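Local atomic coordinates of thiosulfate sulfurtransferase (Pseudomonas aeruginosa, PDB entry 1YT8), a protein that probably transfers sulfur from thiosulfate to cyanide and is built from four rhodanese-like domains. Residues Q37-P40 and L41-N45; D488-R491 and R492-E495. All blocks are in the same frame, centred on the assembly; numbering follows the deposited sequence.

Contact 1 (Q37-P40 and L41-N45); sequences QAHP and LFAAN
P40 O is gripped by two donors, A43 N from the far end of a tight turn and the imidazole ND1 of H39, the residue before P40. The bond from A43 N measures 3.1 Å to P40 O and is fairly straight (162° at the hydrogen); it is the closing bond of a type I beta turn running from P40 to A43. The ring of H39 supplies the shorter bond, ND1 to P40 O at 2.8 Å, with the oxygen lying close to the imidazole plane. Both donors stand well out of the carbonyl plane, on opposite faces, so neither sits on a lone pair and the oxygen is clamped between them. A chi1 of 63° turns the H39 ring back to its own chain and brings ND1 to the carbonyl of the next residue. The other ring nitrogen, NE2, is bonded to D111 O; two carbonyl partners are consistent with an imidazole protonated on both nitrogens, and together they fix the rotation of the ring. F35 stacks on it as well. The methyl of A43 turns back to the proline, its CB 3.7 Å from P40 CD, and also rests 3.4 Å from the gripped P40 O. L41 and F42, at the two central positions of the turn, direct their side chains away from 37-40, and L41 CG lies over one face of the F42 ring, offset toward its rim. L41 and F42 pack on helix 114-127, whereas P40 and A43 lean on L26 of strand 25-28 and Y69 of strand 66-69. This is a type I beta turn with P40 in its first position, the carbonyl taken also by the preceding histidine, delivering the chain into edge strand 44-45 of the parallel rhodanese sheet.

Contact 2 (D488-R491 and R492-E495); sequences DRYR and RPYE
R492 and Y490 bury the most surface here, and R489 adds the charged outer layer. The R492 side chain passes obliquely by the Y490 ring, its CG 3.8 Å from Y490 CD2, and extends to NE; a final turn of the guanidinium (chi4 69°) sets R492 NH1 at Y490 O, 3.0 Å away, a weak bond with only 122° at the hydrogen. Its stronger partner is E32, which takes NH2 in a salt bridge. Y490 crosses P493 at about a right angle, OH coming 3.5 Å from P493 CD; that hydroxyl is bonded to D111 and R110. R489 is extended to NE and slants across E495. In their salt bridge R489 NH2 meets E495 OE1 (3.1 Å) on the anti side, 27° out of the carboxylate plane, while the oxygen lies nearly in the guanidinium plane. Water 2 bridges R489 NE and E495 OE1, and water 1 lies between R489 NH2 and R492 O. R489 NE and R492 NH1 are 4.2 Å apart, a like-charge proximity probably eased by E495 and E32. R492-E495 forms a type I beta turn, E495 N bonded to R492 O, whose last residue is tied to R489 by the salt bridge, in the irregular segment between helices 464-470 and 501-512.

In the fold
Going from the N terminus, contact 1 comes first: the turn at 37-45 ends the loop after helix 32-35 and leads into strand 44-45, an edge of the first five-stranded parallel sheet. Contact 2 opens only after all four sheets have been completed, in the loop between helices 464-470 and 501-512. The two are in series and neither nest nor cross. They lie close in space nonetheless, with centres about 15 Å apart and nearest atoms about 4 Å apart, without touching. D111 and helix 32-35 are partners common to both contacts. The C-terminal loop is thereby tied to the first rhodanese-like repeat.

Contact 1 (Q37-P40 and L41-N45)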
ATOM      1  N   GLN A  37       0.553  -8.772  13.067  1.00 14.53           N
ATOM      2  CA  GLN A  37       0.353  -9.036  14.492  1.00 15.19           C
ATOM      3  C   GLN A  37       1.355  -8.288  15.367  1.00 14.62           C
ATOM      4  O   GLN A  37       1.062  -7.976  16.522  1.00 15.22           O
ATOM      5  CB  GLN A  37       0.438 -10.541  14.782  1.00 16.95           C
ATOM      6  CG  GLN A  37      -0.472 -11.378  13.896  1.00 18.31           C
ATOM      7  CD  GLN A  37      -1.886 -10.819  13.809  1.00 18.99           C
ATOM      8  OE1 GLN A  37      -2.474 -10.747  12.725  1.00 21.44           O
ATOM      9  NE2 GLN A  37      -2.441 -10.427  14.950  1.00 16.49           N
ATOM     10  N   ALA A  38       2.532  -7.996  14.817  1.00 14.30           N
ATOM     11  CA  ALA A  38       3.565  -7.282  15.561  1.00 15.56           C
ATOM     12  C   ALA A  38       4.776  -6.928  14.701  1.00 13.73           C
ATOM     13  O   ALA A  38       5.376  -7.795  14.064  1.00 14.29           O
ATOM     14  CB  ALA A  38       4.011  -8.114  16.764  1.00 16.73           C
ATOM     15  N   HIS A  39       5.137  -5.650  14.694  1.00 14.20           N
ATOM     16  CA  HIS A  39       6.286  -5.191  13.926  1.00 13.71           C
ATOM     17  C   HIS A  39       6.703  -3.794  14.349  1.00 13.94           C
ATOM     18  O   HIS A  39       5.899  -3.034  14.887  1.00 12.01           O
ATOM     19  CB  HIS A  39       5.964  -5.208  12.424  1.00 12.01           C
ATOM     20  CG  HIS A  39       4.858  -4.281  12.024  1.00 13.80           C
ATOM     21  ND1 HIS A  39       5.044  -2.924  11.864  1.00 16.22           N
ATOM     22  CD2 HIS A  39       3.558  -4.519  11.724  1.00 14.10           C
ATOM     23  CE1 HIS A  39       3.909  -2.367  11.479  1.00 14.53           C
ATOM     24  NE2 HIS A  39       2.992  -3.314  11.387  1.00 16.84           N
ATOM     25  N   PRO A  40       7.987  -3.449  14.147  1.00 13.20           N
ATOM     26  CA  PRO A  40       8.469  -2.116  14.519  1.00 12.40           C
ATOM     27  C   PRO A  40       7.731  -1.070  13.688  1.00 11.79           C
ATOM     28  O   PRO A  40       7.304  -1.349  12.568  1.00 11.34           O
ATOM     29  CB  PRO A  40       9.957  -2.183  14.183  1.00 12.15           C
ATOM     30  CG  PRO A  40      10.285  -3.629  14.431  1.00 13.78           C
ATOM     31  CD  PRO A  40       9.111  -4.329  13.784  1.00 12.83           C
ATOM     32  N   LEU A  41       7.595   0.130  14.234  1.00 11.63           N
ATOM     33  CA  LEU A  41       6.888   1.215  13.554  1.00 12.53           C
ATOM     34  C   LEU A  41       7.249   1.437  12.087  1.00 10.95           C
ATOM     35  O   LEU A  41       6.362   1.545  11.233  1.00 11.07           O
ATOM     36  CB  LEU A  41       7.092   2.522  14.324  1.00 12.27           C
ATOM     37  CG  LEU A  41       6.421   3.773  13.754  1.00 11.17           C
ATOM     38  CD1 LEU A  41       4.925   3.517  13.562  1.00 10.54           C
ATOM     39  CD2 LEU A  41       6.644   4.941  14.715  1.00 12.25           C
ATOM     40  N   PHE A  42       8.543   1.503  11.788  1.00 13.10           N
ATOM     41  CA  PHE A  42       8.980   1.756  10.423  1.00 11.92           C
ATOM     42  C   PHE A  42       9.412   0.543   9.617  1.00 14.29           C
ATOM     43  O   PHE A  42      10.041   0.673   8.559  1.00 14.41           O
ATOM     44  CB  PHE A  42      10.068   2.836  10.432  1.00 12.94           C
ATOM     45  CG  PHE A  42       9.544   4.189  10.826  1.00 13.26           C
ATOM     46  CD1 PHE A  42       8.660   4.867   9.989  1.00 13.65           C
ATOM     47  CD2 PHE A  42       9.845   4.738  12.070  1.00 12.30           C
ATOM     48  CE1 PHE A  42       8.076   6.074  10.385  1.00 14.18           C
ATOM     49  CE2 PHE A  42       9.268   5.942  12.478  1.00 13.02           C
ATOM     50  CZ  PHE A  42       8.380   6.611  11.634  1.00 13.08           C
ATOM     51  N   ALA A  43       9.051  -0.638  10.104  1.00 13.94           N
ATOM     52  CA  ALA A  43       9.369  -1.861   9.389  1.00 14.89           C
ATOM     53  C   ALA A  43       8.390  -1.965   8.221  1.00 14.52           C
ATOM     54  O   ALA A  43       7.178  -1.811   8.395  1.00 13.77           O
ATOM     55  CB  ALA A  43       9.221  -3.072  10.311  1.00 14.18           C
ATOM     56  N   ALA A  44       8.925  -2.202   7.031  1.00 12.07           N
ATOM     57  CA  ALA A  44       8.107  -2.350   5.839  1.00 13.59           C
ATOM     58  C   ALA A  44       7.961  -3.840   5.595  1.00 15.28           C
ATOM     59  O   ALA A  44       8.911  -4.597   5.789  1.00 17.43           O
ATOM     60  CB  ALA A  44       8.788  -1.683   4.645  1.00 14.55           C
ATOM     61  N   ASN A  45       6.776  -4.271   5.176  1.00 13.75           N
ATOM     62  CA  ASN A  45       6.563  -5.687   4.927  1.00 14.56           C
ATOM     63  C   ASN A  45       6.816  -6.057   3.471  1.00 13.12           C
ATOM     64  O   ASN A  45       6.138  -5.571   2.571  1.00 12.99           O
ATOM     65  CB  ASN A  45       5.139  -6.086   5.331  1.00 12.27           C
ATOM     66  CG  ASN A  45       4.871  -7.576   5.163  1.00 13.65           C
ATOM     67  OD1 ASN A  45       5.725  -8.415   5.459  1.00 13.87           O
ATOM     68  ND2 ASN A  45       3.671  -7.910   4.712  1.00 10.88           N
TER

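Contact 2 (D488-R491 and R492-E495)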
ATOM      1  N   ASP A 488      -1.288 -15.164   3.845  1.00 15.28           N
ATOM      2  CA  ASP A 488      -0.707 -14.198   2.927  1.00 15.73           C
ATOM      3  C   ASP A 488      -1.367 -12.823   2.937  1.00 15.40           C
ATOM      4  O   ASP A 488      -0.810 -11.869   2.398  1.00 16.47           O
ATOM      5  CB  ASP A 488      -0.647 -14.775   1.497  1.00 15.23           C
ATOM      6  CG  ASP A 488      -2.013 -15.146   0.930  1.00 14.72           C
ATOM      7  OD1 ASP A 488      -2.913 -15.553   1.691  1.00 17.06           O
ATOM      8  OD2 ASP A 488      -2.173 -15.056  -0.305  1.00 17.46           O
ATOM      9  N   ARG A 489      -2.535 -12.714   3.566  1.00 16.44           N
ATOM     10  CA  ARG A 489      -3.223 -11.429   3.650  1.00 17.51           C
ATOM     11  C   ARG A 489      -3.846 -11.151   5.014  1.00 17.64           C
ATOM     12  O   ARG A 489      -4.540 -11.992   5.582  1.00 18.43           O
ATOM     13  CB  ARG A 489      -4.311 -11.313   2.575  1.00 19.58           C
ATOM     14  CG  ARG A 489      -5.187 -10.071   2.758  1.00 23.39           C
ATOM     15  CD  ARG A 489      -6.124  -9.816   1.596  1.00 27.26           C
ATOM     16  NE  ARG A 489      -6.957  -8.640   1.849  1.00 30.87           N
ATOM     17  CZ  ARG A 489      -7.934  -8.594   2.750  1.00 32.04           C
ATOM     18  NH1 ARG A 489      -8.217  -9.664   3.484  1.00 33.58           N
ATOM     19  NH2 ARG A 489      -8.615  -7.468   2.938  1.00 34.62           N
ATOM     20  N   TYR A 490      -3.593  -9.956   5.535  1.00 17.68           N
ATOM     21  CA  TYR A 490      -4.157  -9.547   6.814  1.00 16.63           C
ATOM     22  C   TYR A 490      -5.595  -9.109   6.562  1.00 15.34           C
ATOM     23  O   TYR A 490      -5.855  -8.295   5.676  1.00 17.19           O
ATOM     24  CB  TYR A 490      -3.359  -8.377   7.397  1.00 16.07           C
ATOM     25  CG  TYR A 490      -4.051  -7.677   8.548  1.00 13.80           C
ATOM     26  CD1 TYR A 490      -4.465  -8.385   9.678  1.00 14.42           C
ATOM     27  CD2 TYR A 490      -4.279  -6.301   8.514  1.00 15.06           C
ATOM     28  CE1 TYR A 490      -5.089  -7.733  10.754  1.00 14.91           C
ATOM     29  CE2 TYR A 490      -4.904  -5.640   9.581  1.00 14.93           C
ATOM     30  CZ  TYR A 490      -5.304  -6.361  10.694  1.00 14.81           C
ATOM     31  OH  TYR A 490      -5.909  -5.709  11.751  1.00 14.89           O
ATOM     32  N   ARG A 491      -6.525  -9.658   7.335  1.00 17.48           N
ATOM     33  CA  ARG A 491      -7.938  -9.322   7.195  1.00 20.04           C
ATOM     34  C   ARG A 491      -8.193  -7.941   7.802  1.00 18.93           C
ATOM     35  O   ARG A 491      -8.464  -7.816   8.992  1.00 19.97           O
ATOM     36  CB  ARG A 491      -8.792 -10.377   7.904  1.00 21.54           C
ATOM     37  CG  ARG A 491     -10.288 -10.241   7.691  1.00 26.08           C
ATOM     38  CD  ARG A 491     -11.038 -11.329   8.454  1.00 31.77           C
ATOM     39  NE  ARG A 491     -12.477 -11.301   8.206  1.00 36.11           N
ATOM     40  CZ  ARG A 491     -13.347 -12.133   8.775  1.00 38.35           C
ATOM     41  NH1 ARG A 491     -12.922 -13.058   9.626  1.00 39.13           N
ATOM     42  NH2 ARG A 491     -14.642 -12.039   8.498  1.00 38.96           N
ATOM     43  N   ARG A 492      -8.091  -6.906   6.977  1.00 17.59           N
ATOM     44  CA  ARG A 492      -8.303  -5.540   7.437  1.00 16.20           C
ATOM     45  C   ARG A 492      -9.757  -5.324   7.873  1.00 16.35           C
ATOM     46  O   ARG A 492     -10.684  -5.481   7.082  1.00 16.96           O
ATOM     47  CB  ARG A 492      -7.923  -4.565   6.318  1.00 18.10           C
ATOM     48  CG  ARG A 492      -6.451  -4.660   5.897  1.00 17.19           C
ATOM     49  CD  ARG A 492      -6.253  -4.139   4.485  1.00 17.99           C
ATOM     50  NE  ARG A 492      -4.847  -3.975   4.109  1.00 17.53           N
ATOM     51  CZ  ARG A 492      -3.985  -4.972   3.922  1.00 18.04           C
ATOM     52  NH1 ARG A 492      -4.365  -6.235   4.074  1.00 15.50           N
ATOM     53  NH2 ARG A 492      -2.735  -4.701   3.567  1.00 17.35           N
ATOM     54  N   PRO A 493      -9.970  -4.956   9.145  1.00 16.46           N
ATOM     55  CA  PRO A 493     -11.317  -4.724   9.677  1.00 15.79           C
ATOM     56  C   PRO A 493     -12.020  -3.552   9.002  1.00 16.26           C
ATOM     57  O   PRO A 493     -13.234  -3.404   9.110  1.00 15.57           O
ATOM     58  CB  PRO A 493     -11.064  -4.449  11.161  1.00 17.08           C
ATOM     59  CG  PRO A 493      -9.785  -5.162  11.436  1.00 17.88           C
ATOM     60  CD  PRO A 493      -8.967  -4.833  10.216  1.00 16.56           C
ATOM     61  N   TYR A 494     -11.250  -2.724   8.302  1.00 16.39           N
ATOM     62  CA  TYR A 494     -11.809  -1.560   7.625  1.00 16.24           C
ATOM     63  C   TYR A 494     -12.040  -1.755   6.128  1.00 15.72           C
ATOM     64  O   TYR A 494     -12.248  -0.785   5.397  1.00 15.71           O
ATOM     65  CB  TYR A 494     -10.917  -0.339   7.872  1.00 14.37           C
ATOM     66  CG  TYR A 494      -9.489  -0.532   7.435  1.00 17.15           C
ATOM     67  CD1 TYR A 494      -9.062  -0.112   6.177  1.00 16.41           C
ATOM     68  CD2 TYR A 494      -8.557  -1.127   8.284  1.00 16.63           C
ATOM     69  CE1 TYR A 494      -7.735  -0.271   5.774  1.00 17.82           C
ATOM     70  CE2 TYR A 494      -7.230  -1.297   7.891  1.00 16.91           C
ATOM     71  CZ  TYR A 494      -6.827  -0.862   6.636  1.00 15.65           C
ATOM     72  OH  TYR A 494      -5.515  -0.998   6.250  1.00 14.89           O
ATOM     73  N   GLU A 495     -11.990  -3.003   5.673  1.00 16.79           N
ATOM     74  CA  GLU A 495     -12.248  -3.313   4.268  1.00 18.03           C
ATOM     75  C   GLU A 495     -13.347  -4.371   4.237  1.00 19.15           C
ATOM     76  O   GLU A 495     -13.312  -5.324   5.010  1.00 18.64           O
ATOM     77  CB  GLU A 495     -10.995  -3.857   3.567  1.00 19.41           C
ATOM     78  CG  GLU A 495      -9.821  -2.888   3.526  1.00 19.54           C
ATOM     79  CD  GLU A 495      -8.771  -3.280   2.494  1.00 20.67           C
ATOM     80  OE1 GLU A 495      -8.730  -4.463   2.090  1.00 20.72           O
ATOM     81  OE2 GLU A 495      -7.976  -2.404   2.097  1.00 18.05           O
TER
HETATM   82  O   HOH W   1     -10.913  -7.443   5.201  1.00 21.26           O
HETATM   83  O   HOH W   2      -6.482  -6.158   1.040  1.00 30.93           O